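Local coordinates for protein putative GTP pyrophosphokinase (Streptococcus mutans, PDB 3L9D) that probably transfers a pyrophosphate group from ATP to GTP in the first step of ppGpp synthesis, at residues His68-Lys79 / Asp104-Phe114; Phe114-Leu125 / Ile172-Asn180. One frame throughout, in Å; residues are numbered along the deposited sequence.

Contact 1 (His68-Lys79 / Asp104-Phe114); sequences HSPIEFVTGRVK and DIAGLRIMVQF
A classic beta bulge opens the pairing of strands 73-78 and 106-112: Glu72 and Phe73 both turn their amides to the carbonyl of Met111. Glu72 N reaches Met111 O at 2.7 Å, nearly in line with the C=O bond, while Phe73 N comes to the same oxygen at 3.3 Å on a lone pair. From Phe73 onward the strands run antiparallel, their directions 166° apart, and Phe73, Thr75 and Arg77 form hydrogen-bonded pairs with Met111, Arg109 and Gly107.

Met111 suits its place because its flexible chain can follow a ring. From its place on the strand, Met111 CB lies over one face of Phe73, a CH-pi contact 3.7 Å from the ring centroid, and bends at chi2 (59°) and chi3 (69°) curl CE back to ring atom CE1; SD stands obliquely, a Met-aromatic contact. Thr75 has its hydroxyl between the backbone N and carbonyl carbon, which brings Thr75 OG1 to 3.2 Å from Arg109 CB, and a water bridges it to Arg109 NH1. At the far end Lys79 NZ makes a long, weak salt bridge to Asp104 OD2 at 3.4 Å. On the reverse face, Ile71 CG1 packs on Ile110 CG2 at 3.6 Å, branched side chains suited to a buried layer.

Strand 73-78 is an outermost strand of the mixed sheet, whereas 106-112 continues inward to strand 164-176. On the side of Leu108 and Val112, helix 42-64 touches Leu108 and helix 117-126 touches Ile71 and Val112; helix 177-193 meets Met111 and Arg109 on the other.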
loop_
_atom_site.group_PDB
_atom_site.type_symbol
_atom_site.label_atom_id
_atom_site.label_comp_id
_atom_site.label_asym_id
_atom_site.label_seq_id
_atom_site.Cartn_x
_atom_site.Cartn_y
_atom_site.Cartn_z
ATOM N N HIS A 68 20.290 -1.225 -7.555
ATOM C CA HIS A 68 18.963 -0.625 -7.652
ATOM C C HIS A 68 18.035 -1.130 -6.549
ATOM O O HIS A 68 17.969 -2.344 -6.253
ATOM C CB HIS A 68 18.315 -0.909 -8.997
ATOM C CG HIS A 68 16.903 -0.409 -9.102
ATOM N ND1 HIS A 68 16.589 0.932 -9.180
ATOM C CD2 HIS A 68 15.725 -1.075 -9.155
ATOM C CE1 HIS A 68 15.278 1.069 -9.269
ATOM N NE2 HIS A 68 14.729 -0.133 -9.258
ATOM N N SER A 69 17.316 -0.182 -5.957
ATOM C CA SER A 69 16.361 -0.456 -4.903
ATOM C C SER A 69 14.942 -0.504 -5.459
ATOM O O SER A 69 14.482 0.455 -6.071
ATOM C CB SER A 69 16.464 0.620 -3.826
ATOM O OG SER A 69 15.510 0.423 -2.804
ATOM N N PRO A 70 14.243 -1.625 -5.231
ATOM C CA PRO A 70 12.851 -1.795 -5.662
ATOM C C PRO A 70 11.936 -0.810 -4.946
ATOM O O PRO A 70 10.861 -0.487 -5.455
ATOM C CB PRO A 70 12.507 -3.219 -5.210
ATOM C CG PRO A 70 13.826 -3.861 -4.875
ATOM C CD PRO A 70 14.727 -2.767 -4.438
ATOM N N ILE A 71 12.357 -0.350 -3.767
ATOM C CA ILE A 71 11.549 0.570 -2.979
ATOM C C ILE A 71 12.097 1.988 -3.106
ATOM O O ILE A 71 13.303 2.215 -2.958
ATOM C CB ILE A 71 11.508 0.170 -1.489
ATOM C CG1 ILE A 71 10.898 -1.220 -1.304
ATOM C CG2 ILE A 71 10.713 1.176 -0.682
ATOM C CD1 ILE A 71 10.805 -1.653 0.167
ATOM N N GLU A 72 11.218 2.945 -3.392
ATOM C CA GLU A 72 11.657 4.323 -3.520
ATOM C C GLU A 72 11.406 5.056 -2.232
ATOM O O GLU A 72 12.285 5.749 -1.741
ATOM C CB GLU A 72 10.971 5.035 -4.680
ATOM C CG GLU A 72 11.802 5.019 -5.923
ATOM C CD GLU A 72 11.435 6.148 -6.860
ATOM O OE1 GLU A 72 10.261 6.216 -7.298
ATOM O OE2 GLU A 72 12.326 6.970 -7.166
ATOM N N PHE A 73 10.197 4.916 -1.695
ATOM C CA PHE A 73 9.923 5.406 -0.355
ATOM C C PHE A 73 8.682 4.797 0.263
ATOM O O PHE A 73 7.997 4.008 -0.356
ATOM C CB PHE A 73 9.849 6.920 -0.320
ATOM C CG PHE A 73 8.718 7.487 -1.098
ATOM C CD1 PHE A 73 7.536 7.859 -0.456
ATOM C CD2 PHE A 73 8.839 7.692 -2.476
ATOM C CE1 PHE A 73 6.469 8.421 -1.181
ATOM C CE2 PHE A 73 7.789 8.256 -3.208
ATOM C CZ PHE A 73 6.595 8.611 -2.559
ATOM N N VAL A 74 8.399 5.175 1.499
ATOM C CA VAL A 74 7.426 4.458 2.291
ATOM C C VAL A 74 6.634 5.398 3.165
ATOM O O VAL A 74 7.202 6.161 3.951
ATOM C CB VAL A 74 8.133 3.454 3.201
ATOM C CG1 VAL A 74 7.139 2.781 4.125
ATOM C CG2 VAL A 74 8.903 2.444 2.367
ATOM N N THR A 75 5.316 5.313 3.038
ATOM C CA THR A 75 4.393 6.089 3.847
ATOM C C THR A 75 3.467 5.134 4.592
ATOM O O THR A 75 3.501 3.930 4.357
ATOM C CB THR A 75 3.567 7.013 2.948
ATOM O OG1 THR A 75 2.692 6.224 2.122
ATOM C CG2 THR A 75 4.494 7.825 2.062
ATOM N N GLY A 76 2.645 5.652 5.496
ATOM C CA GLY A 76 1.729 4.787 6.217
ATOM C C GLY A 76 1.006 5.462 7.365
ATOM O O GLY A 76 1.544 6.348 8.020
ATOM N N ARG A 77 -0.223 5.034 7.621
ATOM C CA ARG A 77 -0.997 5.607 8.703
ATOM C C ARG A 77 -2.067 4.655 9.184
ATOM O O ARG A 77 -2.479 3.756 8.464
ATOM C CB ARG A 77 -1.644 6.900 8.239
ATOM C CG ARG A 77 -2.809 6.735 7.290
ATOM C CD ARG A 77 -3.302 8.118 6.869
ATOM N NE ARG A 77 -3.472 9.001 8.027
ATOM C CZ ARG A 77 -4.648 9.403 8.515
ATOM N NH1 ARG A 77 -5.778 9.030 7.931
ATOM N NH2 ARG A 77 -4.692 10.194 9.585
ATOM N N VAL A 78 -2.516 4.847 10.411
ATOM C CA VAL A 78 -3.628 4.072 10.916
ATOM C C VAL A 78 -4.890 4.636 10.299
ATOM O O VAL A 78 -5.015 5.842 10.122
ATOM C CB VAL A 78 -3.697 4.137 12.439
ATOM C CG1 VAL A 78 -4.858 3.317 12.952
ATOM C CG2 VAL A 78 -2.400 3.626 13.034
ATOM N N LYS A 79 -5.815 3.761 9.934
ATOM C CA LYS A 79 -7.060 4.188 9.308
ATOM C C LYS A 79 -7.889 4.952 10.332
ATOM O O LYS A 79 -8.003 4.517 11.475
ATOM C CB LYS A 79 -7.814 2.973 8.767
ATOM C CG LYS A 79 -9.224 3.274 8.349
ATOM C CD LYS A 79 -9.943 2.028 7.843
ATOM C CE LYS A 79 -9.482 1.642 6.454
ATOM N NZ LYS A 79 -10.660 1.318 5.604
ATOM N N ASP A 104 -7.198 -3.977 7.151
ATOM C CA ASP A 104 -6.479 -2.778 6.751
ATOM C C ASP A 104 -6.536 -1.645 7.775
ATOM O O ASP A 104 -6.524 -0.473 7.415
ATOM C CB ASP A 104 -7.000 -2.283 5.399
ATOM C CG ASP A 104 -8.516 -2.000 5.400
ATOM O OD1 ASP A 104 -9.230 -2.411 6.338
ATOM O OD2 ASP A 104 -8.995 -1.356 4.440
ATOM N N ILE A 105 -6.612 -1.980 9.051
ATOM C CA ILE A 105 -6.587 -0.927 10.044
ATOM C C ILE A 105 -5.238 -0.189 9.943
ATOM O O ILE A 105 -5.190 1.000 9.612
ATOM C CB ILE A 105 -6.899 -1.460 11.446
ATOM C CG1 ILE A 105 -8.340 -1.991 11.458
ATOM C CG2 ILE A 105 -6.688 -0.376 12.510
ATOM C CD1 ILE A 105 -8.836 -2.428 12.810
ATOM N N ALA A 106 -4.138 -0.896 10.174
ATOM C CA ALA A 106 -2.847 -0.332 9.816
ATOM C C ALA A 106 -2.744 -0.408 8.304
ATOM O O ALA A 106 -3.016 -1.459 7.716
ATOM C CB ALA A 106 -1.724 -1.104 10.465
ATOM N N GLY A 107 -2.362 0.698 7.675
ATOM C CA GLY A 107 -2.195 0.713 6.234
ATOM C C GLY A 107 -0.845 1.258 5.813
ATOM O O GLY A 107 -0.444 2.327 6.269
ATOM N N LEU A 108 -0.135 0.532 4.949
ATOM C CA LEU A 108 1.178 0.973 4.501
ATOM C C LEU A 108 1.278 1.075 2.996
ATOM O O LEU A 108 0.610 0.349 2.268
ATOM C CB LEU A 108 2.275 0.058 5.033
ATOM C CG LEU A 108 2.711 0.372 6.464
ATOM C CD1 LEU A 108 2.360 -0.748 7.392
ATOM C CD2 LEU A 108 4.205 0.673 6.498
ATOM N N ARG A 109 2.123 1.979 2.531
ATOM C CA ARG A 109 2.316 2.161 1.105
ATOM C C ARG A 109 3.781 2.093 0.737
ATOM O O ARG A 109 4.579 2.855 1.248
ATOM C CB ARG A 109 1.754 3.502 0.651
ATOM C CG ARG A 109 0.274 3.576 0.772
ATOM C CD ARG A 109 -0.297 4.501 -0.265
ATOM N NE ARG A 109 -1.754 4.479 -0.183
ATOM C CZ ARG A 109 -2.507 5.570 -0.091
ATOM N NH1 ARG A 109 -1.924 6.772 -0.082
ATOM N NH2 ARG A 109 -3.837 5.454 -0.013
ATOM N N ILE A 110 4.124 1.180 -0.164
ATOM C CA ILE A 110 5.484 1.087 -0.665
ATOM C C ILE A 110 5.498 1.638 -2.079
ATOM O O ILE A 110 4.918 1.041 -2.992
ATOM C CB ILE A 110 5.994 -0.362 -0.601
ATOM C CG1 ILE A 110 5.982 -0.833 0.864
ATOM C CG2 ILE A 110 7.365 -0.484 -1.227
ATOM C CD1 ILE A 110 6.442 -2.273 1.111
ATOM N N MET A 111 6.121 2.800 -2.250
ATOM C CA MET A 111 6.232 3.441 -3.561
ATOM C C MET A 111 7.443 2.914 -4.327
ATOM O O MET A 111 8.582 3.050 -3.884
ATOM C CB MET A 111 6.311 4.964 -3.414
ATOM C CG MET A 111 5.088 5.703 -3.949
ATOM S SD MET A 111 3.543 5.198 -3.141
ATOM C CE MET A 111 3.801 5.872 -1.496
ATOM N N VAL A 112 7.189 2.300 -5.476
ATOM C CA VAL A 112 8.244 1.769 -6.334
ATOM C C VAL A 112 8.359 2.607 -7.594
ATOM O O VAL A 112 7.394 3.251 -7.994
ATOM C CB VAL A 112 7.965 0.301 -6.763
ATOM C CG1 VAL A 112 7.948 -0.644 -5.543
ATOM C CG2 VAL A 112 6.661 0.215 -7.586
ATOM N N GLN A 113 9.541 2.590 -8.210
ATOM C CA GLN A 113 9.795 3.331 -9.434
ATOM C C GLN A 113 9.197 2.696 -10.703
ATOM O O GLN A 113 8.632 3.411 -11.534
ATOM C CB GLN A 113 11.293 3.597 -9.636
ATOM C CG GLN A 113 11.528 4.678 -10.719
ATOM C CD GLN A 113 12.989 4.978 -11.032
ATOM O OE1 GLN A 113 13.905 4.227 -10.665
ATOM N NE2 GLN A 113 13.207 6.082 -11.738
ATOM N N PHE A 114 9.317 1.375 -10.851
ATOM C CA PHE A 114 8.825 0.683 -12.056
ATOM C C PHE A 114 7.767 -0.376 -11.768
ATOM O O PHE A 114 7.783 -1.010 -10.713
ATOM C CB PHE A 114 9.979 0.025 -12.801
ATOM C CG PHE A 114 11.051 0.981 -13.213
ATOM C CD1 PHE A 114 10.816 1.923 -14.203
ATOM C CD2 PHE A 114 12.308 0.933 -12.620
ATOM C CE1 PHE A 114 11.825 2.810 -14.592
ATOM C CE2 PHE A 114 13.311 1.809 -13.003
ATOM C CZ PHE A 114 13.075 2.745 -13.989
HETATM O O HOH W 1 12.007 1.911 -7.048
HETATM O O HOH W 2 0.805 7.380 0.412
#

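Contact 2 (Phe114-Leu125 / Ile172-Asn180); sequences FVDDVNDVLELL and IQIRTLAMN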
loop_
_atom_site.group_PDB
_atom_site.type_symbol
_atom_site.label_atom_id
_atom_site.label_comp_id
_atom_site.label_asym_id
_atom_site.label_seq_id
_atom_site.Cartn_x
_atom_site.Cartn_y
_atom_site.Cartn_z
ATOM N N PHE A 114 9.317 1.375 -10.851
ATOM C CA PHE A 114 8.825 0.683 -12.056
ATOM C C PHE A 114 7.767 -0.376 -11.768
ATOM O O PHE A 114 7.783 -1.010 -10.713
ATOM C CB PHE A 114 9.979 0.025 -12.801
ATOM C CG PHE A 114 11.051 0.981 -13.213
ATOM C CD1 PHE A 114 10.816 1.923 -14.203
ATOM C CD2 PHE A 114 12.308 0.933 -12.620
ATOM C CE1 PHE A 114 11.825 2.810 -14.592
ATOM C CE2 PHE A 114 13.311 1.809 -13.003
ATOM C CZ PHE A 114 13.075 2.745 -13.989
ATOM N N VAL A 115 6.852 -0.584 -12.704
ATOM C CA VAL A 115 5.873 -1.659 -12.554
ATOM C C VAL A 115 6.607 -2.946 -12.165
ATOM O O VAL A 115 6.205 -3.679 -11.256
ATOM C CB VAL A 115 5.105 -1.898 -13.853
ATOM C CG1 VAL A 115 4.538 -3.292 -13.863
ATOM C CG2 VAL A 115 4.004 -0.852 -14.028
ATOM N N ASP A 116 7.719 -3.186 -12.843
ATOM C CA ASP A 116 8.510 -4.373 -12.625
ATOM C C ASP A 116 9.030 -4.499 -11.192
ATOM O O ASP A 116 9.199 -5.620 -10.696
ATOM C CB ASP A 116 9.659 -4.408 -13.631
ATOM C CG ASP A 116 9.178 -4.202 -15.061
ATOM O OD1 ASP A 116 8.949 -3.037 -15.467
ATOM O OD2 ASP A 116 9.022 -5.209 -15.780
ATOM N N ASP A 117 9.277 -3.375 -10.520
ATOM C CA ASP A 117 9.797 -3.446 -9.149
ATOM C C ASP A 117 8.813 -4.052 -8.134
ATOM O O ASP A 117 9.214 -4.439 -7.038
ATOM C CB ASP A 117 10.265 -2.081 -8.658
ATOM C CG ASP A 117 11.473 -1.578 -9.398
ATOM O OD1 ASP A 117 12.364 -2.389 -9.731
ATOM O OD2 ASP A 117 11.538 -0.353 -9.622
ATOM N N VAL A 118 7.538 -4.132 -8.499
ATOM C CA VAL A 118 6.513 -4.681 -7.617
ATOM C C VAL A 118 6.790 -6.131 -7.205
ATOM O O VAL A 118 6.672 -6.481 -6.021
ATOM C CB VAL A 118 5.095 -4.599 -8.249
ATOM C CG1 VAL A 118 4.023 -5.258 -7.324
ATOM C CG2 VAL A 118 4.731 -3.153 -8.597
ATOM N N ASN A 119 7.147 -6.981 -8.168
ATOM C CA ASN A 119 7.404 -8.389 -7.861
ATOM C C ASN A 119 8.648 -8.570 -6.992
ATOM O O ASN A 119 8.697 -9.469 -6.147
ATOM C CB ASN A 119 7.480 -9.254 -9.127
ATOM C CG ASN A 119 6.109 -9.474 -9.779
ATOM O OD1 ASN A 119 5.066 -9.483 -9.108
ATOM N ND2 ASN A 119 6.109 -9.661 -11.104
ATOM N N ASP A 120 9.648 -7.715 -7.183
ATOM C CA ASP A 120 10.829 -7.763 -6.322
ATOM C C ASP A 120 10.463 -7.374 -4.880
ATOM O O ASP A 120 10.833 -8.064 -3.929
ATOM C CB ASP A 120 11.967 -6.897 -6.871
ATOM C CG ASP A 120 12.358 -7.275 -8.294
ATOM O OD1 ASP A 120 12.364 -8.489 -8.619
ATOM O OD2 ASP A 120 12.660 -6.350 -9.087
ATOM N N VAL A 121 9.715 -6.286 -4.714
ATOM C CA VAL A 121 9.208 -5.956 -3.393
ATOM C C VAL A 121 8.429 -7.130 -2.815
ATOM O O VAL A 121 8.454 -7.370 -1.604
ATOM C CB VAL A 121 8.292 -4.736 -3.417
ATOM C CG1 VAL A 121 7.500 -4.654 -2.094
ATOM C CG2 VAL A 121 9.107 -3.471 -3.701
ATOM N N LEU A 122 7.746 -7.872 -3.688
ATOM C CA LEU A 122 6.891 -8.988 -3.258
ATOM C C LEU A 122 7.734 -10.147 -2.743
ATOM O O LEU A 122 7.495 -10.644 -1.653
ATOM C CB LEU A 122 5.983 -9.438 -4.405
ATOM C CG LEU A 122 4.457 -9.311 -4.299
ATOM C CD1 LEU A 122 3.981 -8.411 -3.141
ATOM C CD2 LEU A 122 3.816 -8.934 -5.652
ATOM N N GLU A 123 8.736 -10.556 -3.517
ATOM C CA GLU A 123 9.658 -11.616 -3.090
ATOM C C GLU A 123 10.267 -11.344 -1.715
ATOM O O GLU A 123 10.423 -12.266 -0.899
ATOM C CB GLU A 123 10.785 -11.832 -4.110
ATOM C CG GLU A 123 10.318 -12.202 -5.507
ATOM N N LEU A 124 10.612 -10.085 -1.468
ATOM C CA LEU A 124 11.192 -9.686 -0.197
ATOM C C LEU A 124 10.182 -9.855 0.927
ATOM O O LEU A 124 10.502 -10.394 1.986
ATOM C CB LEU A 124 11.667 -8.231 -0.256
ATOM C CG LEU A 124 12.863 -7.955 -1.168
ATOM C CD1 LEU A 124 12.772 -6.590 -1.809
ATOM C CD2 LEU A 124 14.149 -8.115 -0.387
ATOM N N LEU A 125 8.964 -9.380 0.693
ATOM C CA LEU A 125 7.916 -9.417 1.707
ATOM C C LEU A 125 7.565 -10.850 2.127
ATOM O O LEU A 125 7.392 -11.139 3.325
ATOM C CB LEU A 125 6.670 -8.701 1.189
ATOM C CG LEU A 125 6.328 -7.307 1.705
ATOM C CD1 LEU A 125 7.568 -6.507 2.002
ATOM C CD2 LEU A 125 5.411 -6.594 0.709
ATOM N N ILE A 172 -0.575 -3.580 3.155
ATOM C CA ILE A 172 0.503 -2.967 2.404
ATOM C C ILE A 172 0.109 -2.807 0.941
ATOM O O ILE A 172 -0.149 -3.788 0.242
ATOM C CB ILE A 172 1.752 -3.851 2.471
ATOM C CG1 ILE A 172 2.133 -4.092 3.923
ATOM C CG2 ILE A 172 2.907 -3.219 1.728
ATOM C CD1 ILE A 172 2.979 -5.322 4.122
ATOM N N GLN A 173 0.051 -1.578 0.457
ATOM C CA GLN A 173 -0.161 -1.382 -0.975
ATOM C C GLN A 173 1.128 -0.988 -1.653
ATOM O O GLN A 173 1.865 -0.137 -1.141
ATOM C CB GLN A 173 -1.248 -0.344 -1.249
ATOM C CG GLN A 173 -2.619 -0.848 -0.848
ATOM C CD GLN A 173 -3.703 0.129 -1.185
ATOM O OE1 GLN A 173 -3.676 0.754 -2.242
ATOM N NE2 GLN A 173 -4.666 0.279 -0.285
ATOM N N ILE A 174 1.397 -1.612 -2.794
ATOM C CA ILE A 174 2.610 -1.351 -3.552
ATOM C C ILE A 174 2.236 -0.619 -4.857
ATOM O O ILE A 174 1.356 -1.058 -5.599
ATOM C CB ILE A 174 3.353 -2.680 -3.808
ATOM C CG1 ILE A 174 3.441 -3.471 -2.495
ATOM C CG2 ILE A 174 4.732 -2.437 -4.411
ATOM C CD1 ILE A 174 3.865 -4.912 -2.636
ATOM N N ARG A 175 2.891 0.502 -5.138
ATOM C CA ARG A 175 2.436 1.387 -6.211
ATOM C C ARG A 175 3.575 2.105 -6.900
ATOM O O ARG A 175 4.561 2.461 -6.263
ATOM C CB ARG A 175 1.517 2.460 -5.626
ATOM C CG ARG A 175 0.197 1.953 -5.111
ATOM C CD ARG A 175 -0.609 3.081 -4.518
ATOM N NE ARG A 175 -1.955 2.668 -4.126
ATOM C CZ ARG A 175 -2.868 3.488 -3.612
ATOM N NH1 ARG A 175 -2.584 4.772 -3.429
ATOM N NH2 ARG A 175 -4.067 3.030 -3.290
ATOM N N THR A 176 3.427 2.374 -8.192
ATOM C CA THR A 176 4.302 3.369 -8.826
ATOM C C THR A 176 3.914 4.784 -8.388
ATOM O O THR A 176 2.843 5.017 -7.831
ATOM C CB THR A 176 4.302 3.292 -10.380
ATOM O OG1 THR A 176 2.962 3.393 -10.892
ATOM C CG2 THR A 176 4.930 2.008 -10.841
ATOM N N LEU A 177 4.794 5.737 -8.641
ATOM C CA LEU A 177 4.490 7.118 -8.333
ATOM C C LEU A 177 3.184 7.528 -9.056
ATOM O O LEU A 177 2.267 8.109 -8.446
ATOM C CB LEU A 177 5.682 7.984 -8.738
ATOM C CG LEU A 177 6.990 7.843 -7.922
ATOM C CD1 LEU A 177 6.953 6.703 -6.852
ATOM C CD2 LEU A 177 8.255 7.707 -8.827
ATOM N N ALA A 178 3.083 7.184 -10.342
ATOM C CA ALA A 178 1.884 7.494 -11.130
ATOM C C ALA A 178 0.632 6.790 -10.612
ATOM O O ALA A 178 -0.449 7.393 -10.552
ATOM C CB ALA A 178 2.100 7.179 -12.610
ATOM N N MET A 179 0.776 5.516 -10.247
ATOM C CA MET A 179 -0.342 4.759 -9.672
ATOM C C MET A 179 -0.875 5.454 -8.441
ATOM O O MET A 179 -2.084 5.582 -8.254
ATOM C CB MET A 179 0.091 3.350 -9.284
ATOM C CG MET A 179 -0.072 2.319 -10.380
ATOM S SD MET A 179 0.722 0.775 -9.898
ATOM C CE MET A 179 1.775 0.525 -11.323
ATOM N N ASN A 180 0.045 5.886 -7.592
ATOM C CA ASN A 180 -0.323 6.551 -6.363
ATOM C C ASN A 180 -0.954 7.917 -6.602
ATOM O O ASN A 180 -1.931 8.258 -5.948
ATOM C CB ASN A 180 0.869 6.687 -5.440
ATOM C CG ASN A 180 0.475 7.257 -4.107
ATOM O OD1 ASN A 180 -0.423 6.727 -3.435
ATOM N ND2 ASN A 180 1.117 8.359 -3.718
#
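Helix-on-sheet packing joins Phe114-Leu125 to Ile172-Asn180 in the mixed alpha/beta fold of the RelA/SpoT family: helix 117-126, which follows strand 106-112 in the chain, packs along strand 164-176 near its end. The axes of the segments 117-125 and 172-176 approach to 9.0 Å and run roughly antiparallel, at 153°, and every residue that touches is buried.

Ile174 is the hub. Its CB points at the helix, and its long branch, with CG1 anti to the carbonyl carbon (chi1 -48°), carries CD1 among three helix side chains. Leu122 CD1 comes obliquely to within 3.5 Å of Ile174 CD1, Val121 CG1 meets that methyl tip to tip at 3.7 Å, and Leu125 CD2 also reaches it end-on. The shorter branch, Ile174 CG2, lies 4.1 Å from Val118 CG1. Positions 118, 121, 122 and 125 share one side of the helix, and valine and leucine there offer only hydrocarbon to the sheet, while Leu125 reaches on to Ile172. Helix 42-64 adds Phe55 beside Leu125 and Ile172.

Polar groups gather where each helix begins. Phe114 N donates to Asp117 OD2 at 3.1 Å, meeting this oxygen from above the carboxylate plane; His68 is a further partner of OD2. Across the contact, Thr176 places its methyl CG2 3.7 Å from Val115 N, so one residue serves two purposes: its methyl packs on the chain leading into helix 117-126, while its hydroxyl, which also bonds Asp216, caps helix 177-193. Val115 CG2 touches Met179 CE, the two side chains crossing at about a right angle. Thr176 and Met179 form a capping box: Thr176 N gives a weak bond to Met179 SD at 3.6 Å, and Met179 N donates to Thr176 OG1 at 3.1 Å.

Both contacts build on one sheet, in which strands 106-112 and 164-176 are parallel neighbours, and Phe114 belongs to both. Contact 1 is strand pairing at the sheet's border: backbone bonds carry it, the face of Val74, Leu108 and Ile110 is largely buried, and the other sets exposed Phe73 and Arg77 beside buried Met111, with a water between Thr75 and Arg109. Contact 2 is wholly buried, and its two segments meet through hydrocarbon side chains, with polar bonds kept inside each segment or passed to residues beyond. Backbone bonds, probably including Leu108 O to Gln173 N, stitch the two together, and Val112 CG1 packs on Val121, making their apolar side chains one continuous layer.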